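Local coordinates for protein DNA polymerase III, beta chain (Streptococcus pneumoniae, PDB 2AWA) that probably forms a ring-shaped clamp around DNA that tethers DNA polymerases and other proteins to it and makes synthesis processive, at residues 235-238 against 243-246. Numbering follows the deposited sequence.
Sequences EIFF and ILFR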
loop_
_atom_site.group_PDB
_atom_site.type_symbol
_atom_site.label_atom_id
_atom_site.label_comp_id
_atom_site.label_asym_id
_atom_site.label_seq_id
_atom_site.Cartn_x
_atom_site.Cartn_y
_atom_site.Cartn_z
ATOM N N GLU B 235 -7.679 -32.675 -1.502
ATOM C CA GLU B 235 -7.392 -33.869 -2.307
ATOM C C GLU B 235 -6.607 -33.496 -3.561
ATOM O O GLU B 235 -6.993 -32.567 -4.263
ATOM C CB GLU B 235 -8.685 -34.518 -2.741
ATOM C CG GLU B 235 -9.617 -34.806 -1.615
ATOM C CD GLU B 235 -10.715 -35.772 -2.015
ATOM O OE1 GLU B 235 -11.297 -35.591 -3.113
ATOM O OE2 GLU B 235 -11.005 -36.701 -1.225
ATOM N N ILE B 236 -5.533 -34.236 -3.849
ATOM C CA ILE B 236 -4.646 -33.940 -4.976
ATOM C C ILE B 236 -4.726 -35.027 -6.024
ATOM O O ILE B 236 -4.692 -36.224 -5.706
ATOM C CB ILE B 236 -3.187 -33.738 -4.515
ATOM C CG1 ILE B 236 -3.144 -32.813 -3.294
ATOM C CG2 ILE B 236 -2.330 -33.100 -5.645
ATOM C CD1 ILE B 236 -1.741 -32.336 -2.897
ATOM N N PHE B 237 -4.896 -34.633 -7.279
ATOM C CA PHE B 237 -4.944 -35.620 -8.372
ATOM C C PHE B 237 -3.860 -35.268 -9.369
ATOM O O PHE B 237 -3.631 -34.094 -9.632
ATOM C CB PHE B 237 -6.317 -35.656 -9.055
ATOM C CG PHE B 237 -7.437 -36.040 -8.136
ATOM C CD1 PHE B 237 -7.898 -35.143 -7.194
ATOM C CD2 PHE B 237 -8.029 -37.304 -8.207
ATOM C CE1 PHE B 237 -8.909 -35.464 -6.326
ATOM C CE2 PHE B 237 -9.048 -37.651 -7.349
ATOM C CZ PHE B 237 -9.504 -36.732 -6.403
ATOM N N PHE B 238 -3.199 -36.292 -9.917
ATOM C CA PHE B 238 -2.044 -36.115 -10.800
ATOM C C PHE B 238 -2.358 -36.522 -12.231
ATOM O O PHE B 238 -2.954 -37.552 -12.469
ATOM C CB PHE B 238 -0.868 -36.947 -10.282
ATOM C CG PHE B 238 -0.293 -36.438 -8.984
ATOM C CD1 PHE B 238 0.594 -35.373 -8.974
ATOM C CD2 PHE B 238 -0.672 -36.992 -7.779
ATOM C CE1 PHE B 238 1.104 -34.878 -7.769
ATOM C CE2 PHE B 238 -0.168 -36.528 -6.597
ATOM C CZ PHE B 238 0.725 -35.469 -6.582
ATOM N N ILE B 243 -2.173 -30.908 -12.556
ATOM C CA ILE B 243 -2.439 -31.423 -11.217
ATOM C C ILE B 243 -3.584 -30.596 -10.602
ATOM O O ILE B 243 -3.680 -29.396 -10.829
ATOM C CB ILE B 243 -1.131 -31.335 -10.367
ATOM C CG1 ILE B 243 -1.291 -31.883 -8.956
ATOM C CG2 ILE B 243 -0.650 -29.898 -10.261
ATOM C CD1 ILE B 243 0.002 -31.687 -8.155
ATOM N N LEU B 244 -4.428 -31.249 -9.816
ATOM C CA LEU B 244 -5.617 -30.630 -9.242
ATOM C C LEU B 244 -5.637 -30.751 -7.724
ATOM O O LEU B 244 -5.488 -31.836 -7.180
ATOM C CB LEU B 244 -6.858 -31.323 -9.807
ATOM C CG LEU B 244 -8.203 -31.027 -9.133
ATOM C CD1 LEU B 244 -8.544 -29.560 -9.328
ATOM C CD2 LEU B 244 -9.301 -31.920 -9.682
ATOM N N PHE B 245 -5.862 -29.634 -7.048
ATOM C CA PHE B 245 -6.131 -29.618 -5.613
ATOM C C PHE B 245 -7.620 -29.311 -5.395
ATOM O O PHE B 245 -8.103 -28.288 -5.852
ATOM C CB PHE B 245 -5.301 -28.509 -4.960
ATOM C CG PHE B 245 -3.828 -28.585 -5.251
ATOM C CD1 PHE B 245 -3.319 -28.073 -6.422
ATOM C CD2 PHE B 245 -2.954 -29.162 -4.342
ATOM C CE1 PHE B 245 -1.968 -28.129 -6.682
ATOM C CE2 PHE B 245 -1.606 -29.223 -4.598
ATOM C CZ PHE B 245 -1.112 -28.716 -5.760
ATOM N N ARG B 246 -8.346 -30.162 -4.689
ATOM C CA ARG B 246 -9.785 -29.973 -4.505
ATOM C C ARG B 246 -10.230 -30.038 -3.046
ATOM O O ARG B 246 -9.908 -30.975 -2.342
ATOM C CB ARG B 246 -10.550 -31.046 -5.275
ATOM C CG ARG B 246 -11.889 -30.587 -5.798
ATOM C CD ARG B 246 -12.436 -31.578 -6.785
ATOM N NE ARG B 246 -12.589 -32.882 -6.148
ATOM C CZ ARG B 246 -12.676 -34.039 -6.798
ATOM N NH1 ARG B 246 -12.633 -34.083 -8.131
ATOM N NH2 ARG B 246 -12.807 -35.164 -6.107
#
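The guanidinium of R246 has the ring of F237 over one face: CE1 of F237 stands 3.9 Å above its plane, displaced from the centre of the group toward its margin, and the two planes are turned 44° apart, so this is a tilted contact and not a parallel stack. The F237 ring in turn carries OE1 of E235 in plane at its edge, and L244 O also lies at its edge, near the plane. That carboxylate and the guanidinium, set at a slant, form a salt bridge whose hydrogen bond from R246 NH2 to E235 OE1 is weak, at 3.4 Å. The R246 chain bends at its third torsion (chi3 59°), turning its charged end toward the E235 carboxylate and the F237 ring. On the other side of the sheet, the F245 ring has I236 CG2 over one face, while I236 CD1 comes to 3.5 Å from F245 CE2. I236 CG2 meets I243 CG1 as well, and I243 runs alongside F238. I243 CD1 reaches 3.4 Å from F238 CE1, because chi1 of -179° swings CG1 away from the I243 backbone N. Between these two layers of side chains the strands run antiparallel. E235–R246 and F237–L244 are hydrogen-bonded pairs, with F237 N 2.9 Å from L244 O; I236–F245 and F238–I243 are non-hydrogen-bonded. The two strands make a beta hairpin in the central domain of the clamp. Strand 147-150 borders it beside 233-238, and strand 250-255 beside 242-246; 250-255 also pairs with strand 64-71 of the N-terminal domain, so the hairpin belongs to a continuous antiparallel sheet joining the two domains. On the face of I236, F238, I243 and F245, F238 stacks on F211, I243 touches I215 of strand 211-216, and F245 meets F223 of helix 217-226.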